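Local atomic coordinates of exodeoxyribonuclease 10 (PDB entry 4FZX), a protein that degrades single- and double-stranded DNA from the 3' end as a magnesium-dependent exonuclease of the DEDDh family, preferring single-stranded ends. Residues Met1-Asp6 / Ser21-Asp26; Cys10-Gly15 / Ala82-Arg87; Ile50-Glu55 / Gly130-Arg135. One frame throughout, in Å; residues are numbered along the deposited sequence.

Contact 1 (Met1-Asp6 / Ser21-Asp26); sequences MLRIID and SVDVID. With NA (sodium ion), chain G; NA (sodium ion), chain E.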
loop_
_atom_site.group_PDB
_atom_site.type_symbol
_atom_site.label_atom_id
_atom_site.label_comp_id
_atom_site.label_asym_id
_atom_site.label_seq_id
_atom_site.Cartn_x
_atom_site.Cartn_y
_atom_site.Cartn_z
HETATM N N MSE C 1 -4.251 -34.615 -2.155
HETATM C CA MSE C 1 -4.610 -35.038 -0.776
HETATM C C MSE C 1 -3.873 -34.193 0.262
HETATM O O MSE C 1 -2.644 -34.092 0.244
HETATM C CB MSE C 1 -4.286 -36.513 -0.567
HETATM C CG MSE C 1 -4.740 -37.048 0.782
HETATM SE SE MSE C 1 -3.358 -36.877 2.164
HETATM C CE MSE C 1 -2.387 -38.552 1.813
ATOM N N LEU C 2 -4.632 -33.625 1.194
ATOM C CA LEU C 2 -4.046 -32.895 2.300
ATOM C C LEU C 2 -4.276 -33.649 3.597
ATOM O O LEU C 2 -5.372 -34.158 3.844
ATOM C CB LEU C 2 -4.662 -31.506 2.366
ATOM C CG LEU C 2 -4.613 -30.822 1.001
ATOM C CD1 LEU C 2 -5.977 -30.275 0.609
ATOM C CD2 LEU C 2 -3.570 -29.727 1.022
ATOM N N ARG C 3 -3.221 -33.804 4.379
ATOM C CA ARG C 3 -3.344 -34.479 5.655
ATOM C C ARG C 3 -3.458 -33.465 6.795
ATOM O O ARG C 3 -2.555 -32.668 7.016
ATOM C CB ARG C 3 -2.170 -35.412 5.884
ATOM C CG ARG C 3 -2.235 -36.169 7.180
ATOM C CD ARG C 3 -1.418 -37.423 7.093
ATOM N NE ARG C 3 -2.034 -38.366 6.168
ATOM C CZ ARG C 3 -1.435 -39.450 5.688
ATOM N NH1 ARG C 3 -0.178 -39.736 6.033
ATOM N NH2 ARG C 3 -2.106 -40.265 4.880
ATOM N N ILE C 4 -4.617 -33.443 7.440
ATOM C CA ILE C 4 -4.838 -32.552 8.557
ATOM C C ILE C 4 -4.300 -33.234 9.797
ATOM O O ILE C 4 -4.546 -34.418 9.998
ATOM C CB ILE C 4 -6.354 -32.233 8.751
ATOM C CG1 ILE C 4 -6.865 -31.346 7.613
ATOM C CG2 ILE C 4 -6.602 -31.571 10.121
ATOM C CD1 ILE C 4 -6.715 -31.979 6.222
ATOM N N ILE C 5 -3.507 -32.497 10.575
ATOM C CA ILE C 5 -2.848 -33.016 11.776
ATOM C C ILE C 5 -3.282 -32.200 12.993
ATOM O O ILE C 5 -3.372 -30.973 12.927
ATOM C CB ILE C 5 -1.290 -32.898 11.677
ATOM C CG1 ILE C 5 -0.719 -33.967 10.760
ATOM C CG2 ILE C 5 -0.644 -33.092 13.067
ATOM C CD1 ILE C 5 -0.099 -35.125 11.521
ATOM N N ASP C 6 -3.477 -32.878 14.121
ATOM C CA ASP C 6 -3.588 -32.197 15.404
ATOM C C ASP C 6 -2.864 -32.959 16.502
ATOM O O ASP C 6 -2.813 -34.189 16.493
ATOM C CB ASP C 6 -5.054 -31.970 15.795
ATOM C CG ASP C 6 -5.202 -31.133 17.070
ATOM O OD1 ASP C 6 -5.007 -29.904 17.013
ATOM O OD2 ASP C 6 -5.526 -31.699 18.128
ATOM N N SER C 21 -4.911 -37.514 12.718
ATOM C CA SER C 21 -5.040 -36.885 11.405
ATOM C C SER C 21 -6.265 -37.369 10.623
ATOM O O SER C 21 -6.787 -38.460 10.864
ATOM C CB SER C 21 -3.763 -37.086 10.564
ATOM O OG SER C 21 -3.651 -38.414 10.090
ATOM N N VAL C 22 -6.709 -36.549 9.675
ATOM C CA VAL C 22 -7.599 -37.008 8.624
ATOM C C VAL C 22 -7.061 -36.527 7.286
ATOM O O VAL C 22 -6.231 -35.605 7.228
ATOM C CB VAL C 22 -9.020 -36.468 8.821
ATOM C CG1 VAL C 22 -9.695 -37.158 9.996
ATOM C CG2 VAL C 22 -8.984 -34.948 9.025
ATOM N N ASP C 23 -7.527 -37.141 6.206
ATOM C CA ASP C 23 -7.124 -36.697 4.882
ATOM C C ASP C 23 -8.306 -36.038 4.213
ATOM O O ASP C 23 -9.456 -36.479 4.374
ATOM C CB ASP C 23 -6.599 -37.877 4.041
ATOM C CG ASP C 23 -5.338 -38.510 4.630
ATOM O OD1 ASP C 23 -4.670 -37.872 5.467
ATOM O OD2 ASP C 23 -5.033 -39.676 4.293
ATOM N N VAL C 24 -8.042 -34.940 3.517
ATOM C CA VAL C 24 -9.046 -34.325 2.661
ATOM C C VAL C 24 -8.720 -34.634 1.204
ATOM O O VAL C 24 -7.637 -34.315 0.722
ATOM C CB VAL C 24 -9.147 -32.793 2.893
ATOM C CG1 VAL C 24 -10.123 -32.159 1.901
ATOM C CG2 VAL C 24 -9.585 -32.492 4.340
ATOM N N ILE C 25 -9.616 -35.372 0.559
ATOM C CA ILE C 25 -9.461 -35.781 -0.841
ATOM C C ILE C 25 -10.775 -35.450 -1.550
ATOM O O ILE C 25 -11.822 -35.964 -1.177
ATOM C CB ILE C 25 -9.212 -37.326 -0.965
ATOM C CG1 ILE C 25 -8.133 -37.794 0.027
ATOM C CG2 ILE C 25 -8.847 -37.711 -2.417
ATOM C CD1 ILE C 25 -7.699 -39.257 -0.131
ATOM N N ASP C 26 -10.725 -34.555 -2.534
ATOM C CA ASP C 26 -11.896 -34.270 -3.360
ATOM C C ASP C 26 -13.044 -33.789 -2.492
ATOM O O ASP C 26 -14.176 -34.258 -2.621
ATOM C CB ASP C 26 -12.313 -35.513 -4.157
ATOM C CG ASP C 26 -11.271 -35.915 -5.227
ATOM O OD1 ASP C 26 -10.538 -35.024 -5.733
ATOM O OD2 ASP C 26 -11.191 -37.125 -5.558
HETATM NA NA NA G . -6.586 -29.382 19.512
HETATM NA NA NA E . -3.957 -27.800 17.590
HETATM O O HOH W 1 -6.306 -27.070 17.038
HETATM O O HOH W 2 -2.932 -26.935 15.676
HETATM O O HOH W 3 -2.221 -28.999 18.046
HETATM O O HOH W 4 -6.974 -28.454 21.909
#
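Asp-23 OD2 is gripped by two donors, Arg-3 NH2 at 3.0 Å and Asn-31 ND2 of the next strand. The partner oxygen, Asp-23 OD1, takes Arg-3 NE at 2.8 Å, making a side-on, two-nitrogen salt bridge. Both oxygens are met on their syn side, and the guanidinium and carboxylate planes lie 15° apart. Arg-3 CG, anti to the backbone N (chi1 -179°), lies beside Asp-23 OD1. Next to the pair, SE of selenomethionine Met-1 rests 3.6 Å from Asp-23 CG. Arg-3 NH1 turns to the backbone O of Tyr-71. Beneath these side chains strands 2-9 and 16-25 form an antiparallel beta hairpin, in which Leu-2 and Val-24 exchange two backbone bonds and Ile-4 N reaches Val-22 O at 2.7 Å. Leu-2, Ile-4, Val-22 and Val-24 fill the opposite face, toward helix 136-154; there Ile-4 CD1 presses against Val-24 CG2 at a tight 3.5 Å. Further along the first strand Asp-6 binds one sodium ion through OD1 (2.4 Å) and another through OD2 (2.9 Å), a site shared with Glu-8 and Asp-139. The buried charges of Arg-3 and Asp-23 are thus paired with each other on one face of the sheet, well apart from the metal-binding carboxylates.

Contact 2 (Cys10-Gly15 / Ala82-Arg87); sequences CGLQGG and ASFDRR. With nucleotides of chain A.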
loop_
_atom_site.group_PDB
_atom_site.type_symbol
_atom_site.label_atom_id
_atom_site.label_comp_id
_atom_site.label_asym_id
_atom_site.label_seq_id
_atom_site.Cartn_x
_atom_site.Cartn_y
_atom_site.Cartn_z
ATOM N N CYS C 10 1.544 -31.602 26.644
ATOM C CA CYS C 10 1.688 -31.338 28.065
ATOM C C CYS C 10 1.635 -29.858 28.390
ATOM O O CYS C 10 1.622 -29.472 29.552
ATOM C CB CYS C 10 3.003 -31.931 28.570
ATOM S SG CYS C 10 3.089 -33.714 28.381
ATOM N N GLY C 11 1.612 -29.023 27.368
ATOM C CA GLY C 11 1.716 -27.583 27.564
ATOM C C GLY C 11 2.279 -26.967 26.308
ATOM O O GLY C 11 2.390 -27.630 25.284
ATOM N N LEU C 12 2.608 -25.685 26.376
ATOM C CA LEU C 12 2.882 -24.908 25.187
ATOM C C LEU C 12 4.312 -25.080 24.702
ATOM O O LEU C 12 4.615 -24.777 23.546
ATOM C CB LEU C 12 2.578 -23.429 25.429
ATOM C CG LEU C 12 1.081 -23.107 25.461
ATOM C CD1 LEU C 12 0.855 -21.609 25.707
ATOM C CD2 LEU C 12 0.408 -23.573 24.169
ATOM N N GLN C 13 5.173 -25.610 25.570
ATOM C CA GLN C 13 6.517 -26.005 25.166
ATOM C C GLN C 13 6.598 -27.404 24.544
ATOM O O GLN C 13 7.629 -27.779 23.994
ATOM C CB GLN C 13 7.484 -25.888 26.336
ATOM C CG GLN C 13 7.796 -24.450 26.719
ATOM C CD GLN C 13 6.600 -23.750 27.342
ATOM O OE1 GLN C 13 6.103 -24.163 28.393
ATOM N NE2 GLN C 13 6.127 -22.689 26.689
ATOM N N GLY C 14 5.514 -28.169 24.617
ATOM C CA GLY C 14 5.494 -29.498 23.999
ATOM C C GLY C 14 5.340 -30.661 24.970
ATOM O O GLY C 14 4.782 -30.515 26.069
ATOM N N GLY C 15 5.824 -31.831 24.555
ATOM C CA GLY C 15 5.407 -33.087 25.168
ATOM C C GLY C 15 4.053 -33.520 24.630
ATOM O O GLY C 15 3.068 -32.802 24.761
ATOM N N ALA C 82 -0.063 -23.921 12.341
ATOM C CA ALA C 82 0.844 -25.027 12.043
ATOM C C ALA C 82 2.239 -24.796 12.638
ATOM O O ALA C 82 2.974 -25.731 12.880
ATOM C CB ALA C 82 0.931 -25.226 10.536
ATOM N N SER C 83 2.605 -23.533 12.795
ATOM C CA SER C 83 3.744 -23.109 13.620
ATOM C C SER C 83 3.900 -23.962 14.881
ATOM O O SER C 83 5.008 -24.387 15.244
ATOM C CB SER C 83 3.507 -21.654 14.041
ATOM O OG SER C 83 4.713 -21.007 14.333
ATOM N N PHE C 84 2.797 -24.138 15.594
ATOM C CA PHE C 84 2.810 -24.888 16.837
ATOM C C PHE C 84 3.106 -26.383 16.632
ATOM O O PHE C 84 4.089 -26.891 17.159
ATOM C CB PHE C 84 1.510 -24.666 17.627
ATOM C CG PHE C 84 1.441 -25.445 18.909
ATOM C CD1 PHE C 84 2.094 -24.994 20.049
ATOM C CD2 PHE C 84 0.744 -26.646 18.970
ATOM C CE1 PHE C 84 2.042 -25.723 21.232
ATOM C CE2 PHE C 84 0.686 -27.379 20.147
ATOM C CZ PHE C 84 1.323 -26.910 21.284
ATOM N N ASP C 85 2.307 -27.070 15.819
ATOM C CA ASP C 85 2.512 -28.522 15.619
ATOM C C ASP C 85 3.873 -28.854 15.000
ATOM O O ASP C 85 4.532 -29.814 15.411
ATOM C CB ASP C 85 1.385 -29.143 14.799
ATOM C CG ASP C 85 0.012 -28.779 15.336
ATOM O OD1 ASP C 85 -0.379 -27.588 15.213
ATOM O OD2 ASP C 85 -0.646 -29.667 15.929
ATOM N N ARG C 86 4.305 -28.031 14.049
ATOM C CA ARG C 86 5.606 -28.211 13.417
ATOM C C ARG C 86 6.723 -28.179 14.466
ATOM O O ARG C 86 7.579 -29.044 14.486
ATOM C CB ARG C 86 5.836 -27.143 12.346
ATOM C CG ARG C 86 7.080 -27.375 11.515
ATOM C CD ARG C 86 7.555 -26.113 10.817
ATOM N NE ARG C 86 8.976 -26.210 10.500
ATOM C CZ ARG C 86 9.939 -25.518 11.105
ATOM N NH1 ARG C 86 9.635 -24.598 12.017
ATOM N NH2 ARG C 86 11.212 -25.723 10.769
ATOM N N ARG C 87 6.630 -27.246 15.405
ATOM C CA ARG C 87 7.609 -27.146 16.486
ATOM C C ARG C 87 7.597 -28.332 17.449
ATOM O O ARG C 87 8.651 -28.800 17.881
ATOM C CB ARG C 87 7.425 -25.845 17.261
ATOM C CG ARG C 87 8.326 -25.710 18.476
ATOM C CD ARG C 87 8.386 -24.260 18.975
ATOM N NE ARG C 87 7.066 -23.689 19.264
ATOM C CZ ARG C 87 6.375 -23.910 20.384
ATOM N NH1 ARG C 87 6.846 -24.727 21.322
ATOM N NH2 ARG C 87 5.210 -23.303 20.572
ATOM P P DG A 17 -4.624 -26.466 20.481
ATOM O OP1 DG A 17 -4.978 -27.742 19.832
ATOM O OP2 DG A 17 -5.707 -25.529 20.833
ATOM O "O5'" DG A 17 -3.744 -26.741 21.772
ATOM C "C5'" DG A 17 -2.673 -27.659 21.690
ATOM C "C4'" DG A 17 -2.150 -28.040 23.059
ATOM O "O4'" DG A 17 -1.459 -26.910 23.604
ATOM C "C3'" DG A 17 -3.186 -28.423 24.109
ATOM O "O3'" DG A 17 -3.444 -29.812 23.997
ATOM C "C2'" DG A 17 -2.456 -28.105 25.415
ATOM C "C1'" DG A 17 -1.592 -26.915 25.011
ATOM N N9 DG A 17 -2.201 -25.644 25.330
ATOM C C8 DG A 17 -3.083 -24.942 24.546
ATOM N N7 DG A 17 -3.462 -23.826 25.087
ATOM C C5 DG A 17 -2.766 -23.792 26.291
ATOM C C6 DG A 17 -2.770 -22.808 27.294
ATOM O O6 DG A 17 -3.401 -21.741 27.286
ATOM N N1 DG A 17 -1.943 -23.158 28.365
ATOM C C2 DG A 17 -1.191 -24.323 28.438
ATOM N N2 DG A 17 -0.447 -24.504 29.553
ATOM N N3 DG A 17 -1.191 -25.261 27.494
ATOM C C4 DG A 17 -2.001 -24.915 26.464
ATOM P P DA A 16 -6.273 -21.488 18.978
ATOM O OP1 DA A 16 -7.118 -22.315 18.093
ATOM O OP2 DA A 16 -6.722 -21.027 20.323
ATOM O "O5'" DA A 16 -4.867 -22.245 19.148
ATOM C "C5'" DA A 16 -4.223 -22.839 18.040
ATOM C "C4'" DA A 16 -2.981 -23.597 18.498
ATOM O "O4'" DA A 16 -1.915 -22.638 18.753
ATOM C "C3'" DA A 16 -3.149 -24.375 19.810
ATOM O "O3'" DA A 16 -3.576 -25.733 19.541
ATOM C "C2'" DA A 16 -1.742 -24.319 20.417
ATOM C "C1'" DA A 16 -1.233 -22.966 19.934
ATOM N N9 DA A 16 -1.462 -21.932 20.916
ATOM C C8 DA A 16 -2.626 -21.628 21.542
ATOM N N7 DA A 16 -2.500 -20.703 22.457
ATOM C C5 DA A 16 -1.165 -20.381 22.414
ATOM C C6 DA A 16 -0.399 -19.477 23.161
ATOM N N6 DA A 16 -0.910 -18.685 24.108
ATOM N N1 DA A 16 0.917 -19.434 22.904
ATOM C C2 DA A 16 1.421 -20.248 21.957
ATOM N N3 DA A 16 0.800 -21.151 21.195
ATOM C C4 DA A 16 -0.507 -21.149 21.485
#
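Leu-12 O accepts Arg-87 NH1 at 3.2 Å, with an N-H...O angle of 158°, and a weak second bond from Arg-87 NH2 at 3.4 Å. The oxygen lies at the guanidinium edge, close to its plane, and NH1 approaches in the plane of the carbonyl. A bend at chi3 of Arg-87 (55°) turns NE off the otherwise extended chain. The carbonyl belongs to a type I beta turn from Gly-11 to Gly-14, in the loop joining the first two strands of the DEDDh exonuclease fold; Arg-87 stands on helix 82-88, so the bond ties the loop to that helix. At the backbone angles of Gly-11 and Gly-14 a CB would press on the carbonyl O of the preceding residue, and Gly-14 N closes the turn on Gly-11 O.

Next to the arginine, the Phe-84 ring turns its edge to the same loop: CE1 lies 3.6 Å from Leu-12 O, and Gly-11 O is also near the ring plane. Phe-84 CE1 also packs on Leu-12 CD2. Over one face of Phe-84, above its centre, sits C2' of DA16 of chain A, while Phe-84 CZ lies 3.6 Å from O4' of DG17 of chain A. Loop and helix together therefore form a surface for two successive nucleotides, Phe-84 taking the sugars and Leu-12 the bases. The two methyls of Leu-12 part between those bases: CD2 meets N9 of DG17 of chain A at 3.5 Å, and CD1 meets N1 of DA16 of chain A at 3.5 Å.

Contact 3 (Ile50-Glu55 / Gly130-Arg135); sequences IHRITE and GLHHHR. With nucleotides of chain A.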
loop_
_atom_site.group_PDB
_atom_site.type_symbol
_atom_site.label_atom_id
_atom_site.label_comp_id
_atom_site.label_asym_id
_atom_site.label_seq_id
_atom_site.Cartn_x
_atom_site.Cartn_y
_atom_site.Cartn_z
ATOM N N ILE C 50 -7.573 -28.476 29.594
ATOM C CA ILE C 50 -8.020 -28.300 28.228
ATOM C C ILE C 50 -8.353 -29.640 27.545
ATOM O O ILE C 50 -9.463 -29.820 27.060
ATOM C CB ILE C 50 -6.978 -27.497 27.395
ATOM C CG1 ILE C 50 -6.837 -26.073 27.954
ATOM C CG2 ILE C 50 -7.380 -27.465 25.937
ATOM C CD1 ILE C 50 -5.623 -25.302 27.426
ATOM N N HIS C 51 -7.386 -30.564 27.476
ATOM C CA HIS C 51 -7.596 -31.791 26.700
ATOM C C HIS C 51 -8.132 -32.956 27.530
ATOM O O HIS C 51 -8.667 -33.915 26.978
ATOM C CB HIS C 51 -6.342 -32.200 25.923
ATOM C CG HIS C 51 -5.135 -32.376 26.782
ATOM N ND1 HIS C 51 -5.166 -33.072 27.972
ATOM C CD2 HIS C 51 -3.880 -31.877 26.669
ATOM C CE1 HIS C 51 -3.966 -33.044 28.522
ATOM N NE2 HIS C 51 -3.161 -32.355 27.733
ATOM N N ARG C 52 -8.016 -32.840 28.851
ATOM C CA ARG C 52 -8.579 -33.805 29.791
ATOM C C ARG C 52 -8.037 -35.198 29.531
ATOM O O ARG C 52 -8.767 -36.197 29.586
ATOM C CB ARG C 52 -10.102 -33.793 29.745
ATOM C CG ARG C 52 -10.719 -32.579 30.424
ATOM C CD ARG C 52 -12.212 -32.564 30.227
ATOM N NE ARG C 52 -12.588 -31.893 28.993
ATOM C CZ ARG C 52 -13.771 -32.030 28.402
ATOM N NH1 ARG C 52 -14.674 -32.870 28.897
ATOM N NH2 ARG C 52 -14.035 -31.360 27.289
ATOM N N ILE C 53 -6.759 -35.242 29.187
ATOM C CA ILE C 53 -6.033 -36.478 29.134
ATOM C C ILE C 53 -5.162 -36.553 30.363
ATOM O O ILE C 53 -4.346 -35.659 30.608
ATOM C CB ILE C 53 -5.155 -36.554 27.856
ATOM C CG1 ILE C 53 -6.052 -36.452 26.612
ATOM C CG2 ILE C 53 -4.323 -37.850 27.858
ATOM C CD1 ILE C 53 -5.339 -36.071 25.322
ATOM N N THR C 54 -5.376 -37.596 31.159
ATOM C CA THR C 54 -4.719 -37.742 32.444
ATOM C C THR C 54 -3.442 -38.545 32.238
ATOM O O THR C 54 -3.248 -39.126 31.184
ATOM C CB THR C 54 -5.614 -38.524 33.415
ATOM O OG1 THR C 54 -5.768 -39.859 32.924
ATOM C CG2 THR C 54 -7.010 -37.862 33.541
ATOM N N GLU C 55 -2.600 -38.613 33.271
ATOM C CA GLU C 55 -1.340 -39.349 33.185
ATOM C C GLU C 55 -1.608 -40.847 33.069
ATOM O O GLU C 55 -0.895 -41.560 32.350
ATOM C CB GLU C 55 -0.455 -39.059 34.405
ATOM C CG GLU C 55 0.018 -37.597 34.502
ATOM C CD GLU C 55 1.314 -37.332 33.730
ATOM O OE1 GLU C 55 1.800 -38.258 33.025
ATOM O OE2 GLU C 55 1.847 -36.194 33.831
ATOM N N GLY C 130 -17.570 -40.501 20.984
ATOM C CA GLY C 130 -16.746 -40.751 22.164
ATOM C C GLY C 130 -15.567 -39.796 22.329
ATOM O O GLY C 130 -14.558 -40.149 22.938
ATOM N N LEU C 131 -15.693 -38.587 21.793
ATOM C CA LEU C 131 -14.639 -37.589 21.928
ATOM C C LEU C 131 -15.223 -36.220 22.270
ATOM O O LEU C 131 -16.433 -36.080 22.456
ATOM C CB LEU C 131 -13.781 -37.519 20.653
ATOM C CG LEU C 131 -13.000 -38.784 20.268
ATOM C CD1 LEU C 131 -12.294 -38.652 18.903
ATOM C CD2 LEU C 131 -12.002 -39.152 21.348
ATOM N N HIS C 132 -14.362 -35.228 22.425
ATOM C CA HIS C 132 -14.817 -33.873 22.654
ATOM C C HIS C 132 -13.784 -32.905 22.105
ATOM O O HIS C 132 -12.694 -33.309 21.715
ATOM C CB HIS C 132 -15.061 -33.608 24.157
ATOM C CG HIS C 132 -13.899 -33.971 25.036
ATOM N ND1 HIS C 132 -12.747 -33.213 25.105
ATOM C CD2 HIS C 132 -13.702 -35.025 25.862
ATOM C CE1 HIS C 132 -11.884 -33.798 25.917
ATOM N NE2 HIS C 132 -12.433 -34.906 26.379
ATOM N N HIS C 133 -14.179 -31.639 22.011
ATOM C CA HIS C 133 -13.294 -30.548 21.657
ATOM C C HIS C 133 -11.985 -30.644 22.444
ATOM O O HIS C 133 -11.979 -30.917 23.653
ATOM C CB HIS C 133 -14.017 -29.211 21.907
ATOM C CG HIS C 133 -13.244 -27.999 21.475
ATOM N ND1 HIS C 133 -12.295 -28.029 20.470
ATOM C CD2 HIS C 133 -13.320 -26.707 21.882
ATOM C CE1 HIS C 133 -11.806 -26.813 20.296
ATOM N NE2 HIS C 133 -12.434 -25.987 21.118
ATOM N N HIS C 134 -10.873 -30.562 21.723
ATOM C CA HIS C 134 -9.542 -30.660 22.328
ATOM C C HIS C 134 -9.082 -32.103 22.532
ATOM O O HIS C 134 -8.048 -32.348 23.152
ATOM C CB HIS C 134 -9.476 -29.898 23.649
ATOM C CG HIS C 134 -9.901 -28.470 23.542
ATOM N ND1 HIS C 134 -9.185 -27.533 22.830
ATOM C CD2 HIS C 134 -10.962 -27.815 24.068
ATOM C CE1 HIS C 134 -9.785 -26.360 22.923
ATOM N NE2 HIS C 134 -10.862 -26.502 23.676
ATOM N N ARG C 135 -9.805 -33.051 21.951
ATOM C CA ARG C 135 -9.213 -34.348 21.668
ATOM C C ARG C 135 -8.796 -34.365 20.213
ATOM O O ARG C 135 -9.518 -33.874 19.353
ATOM C CB ARG C 135 -10.169 -35.491 21.999
ATOM C CG ARG C 135 -10.485 -35.632 23.517
ATOM C CD ARG C 135 -9.255 -36.079 24.346
ATOM N NE ARG C 135 -8.712 -37.353 23.869
ATOM C CZ ARG C 135 -9.168 -38.554 24.217
ATOM N NH1 ARG C 135 -10.133 -38.675 25.125
ATOM N NH2 ARG C 135 -8.626 -39.642 23.687
ATOM P P DG A 17 -4.624 -26.466 20.481
ATOM O OP1 DG A 17 -4.978 -27.742 19.832
ATOM O OP2 DG A 17 -5.707 -25.529 20.833
ATOM O "O5'" DG A 17 -3.744 -26.741 21.772
ATOM C "C5'" DG A 17 -2.673 -27.659 21.690
ATOM C "C4'" DG A 17 -2.150 -28.040 23.059
ATOM O "O4'" DG A 17 -1.459 -26.910 23.604
ATOM C "C3'" DG A 17 -3.186 -28.423 24.109
ATOM O "O3'" DG A 17 -3.444 -29.812 23.997
ATOM C "C2'" DG A 17 -2.456 -28.105 25.415
ATOM C "C1'" DG A 17 -1.592 -26.915 25.011
ATOM N N9 DG A 17 -2.201 -25.644 25.330
ATOM C C8 DG A 17 -3.083 -24.942 24.546
ATOM N N7 DG A 17 -3.462 -23.826 25.087
ATOM C C5 DG A 17 -2.766 -23.792 26.291
ATOM C C6 DG A 17 -2.770 -22.808 27.294
ATOM O O6 DG A 17 -3.401 -21.741 27.286
ATOM N N1 DG A 17 -1.943 -23.158 28.365
ATOM C C2 DG A 17 -1.191 -24.323 28.438
ATOM N N2 DG A 17 -0.447 -24.504 29.553
ATOM N N3 DG A 17 -1.191 -25.261 27.494
ATOM C C4 DG A 17 -2.001 -24.915 26.464
HETATM O O HOH W 5 -10.797 -36.896 27.553
#
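His-132 reaches from the 130-135 loop toward Arg-52, and its ring is held on both faces and at its edge. CB is only grazed by Arg-52 NH2, which stands over the ring toward ND1 and CG without a hydrogen bond to ND1; CG takes the crowded position between the backbone N and the carbonyl carbon (chi1 52°). ND1 donates to His-133 O at 2.8 Å, the donor standing above the carbonyl plane. CD2 lies beneath Arg-52 NH1. CE1, at the ring edge, meets His-51 O in the ring plane, 3.4 Å away. At the tip, NE2 pairs with a water at 2.8 Å; that water also donates to Arg-52 O and accepts from Arg-135 NH1, bridging the two segments. The guanidinium of Arg-52 thus lies flat over one ring face, the planes at 18°, while Arg-135 CG packs on the opposite face. The guanidinium of Arg-135 forms a salt bridge through NH2 with Glu-18.

Nearer the DNA, Ile-50 CG2 makes a CH-pi contact over the face of His-134, 3.7 Å from the ring centroid, and His-133 CE1 lies against the other face. Ile-50 CD1 extends to the base of DG17 of chain A, 3.4 Å from its C5. His-51 is held by its two nitrogens, ND1 accepting Ile-53 N at 3.0 Å and NE2 bonding Thr-9 O. This sets CD2 at the ring edge 3.4 Å from O3' of DG17 of chain A. The His-134 edge faces OP2 of the same nucleotide, and His-134 N and His-133 ND1 both bond Asp-139 OD1 of the metal site. A histidine five residues before the last metal-binding aspartate is the hallmark of DEDDh exonucleases; His-134 is probably that histidine.

In the fold
Contact 1 is the buried one, strand on strand in the central sheet; contacts 2 and 3 are partly buried, made beside the DNA by loops with a short helix (contact 2) or the end of one (contact 3). Contacts 1 and 2 touch where Asp-6 CA packs on Asp-85 OD2, and the loop of contact 2 joins the two strands paired in contact 1. Contact 3 touches neither, its nearest atoms about 5 Å from each. A paired charge and backbone bonds dominate contact 1, a single carbonyl grip contact 2, and stacking with a water bridge contact 3. All three border one site: Asp-6 binds metal, while contacts 2 and 3 both meet DG17 of chain A.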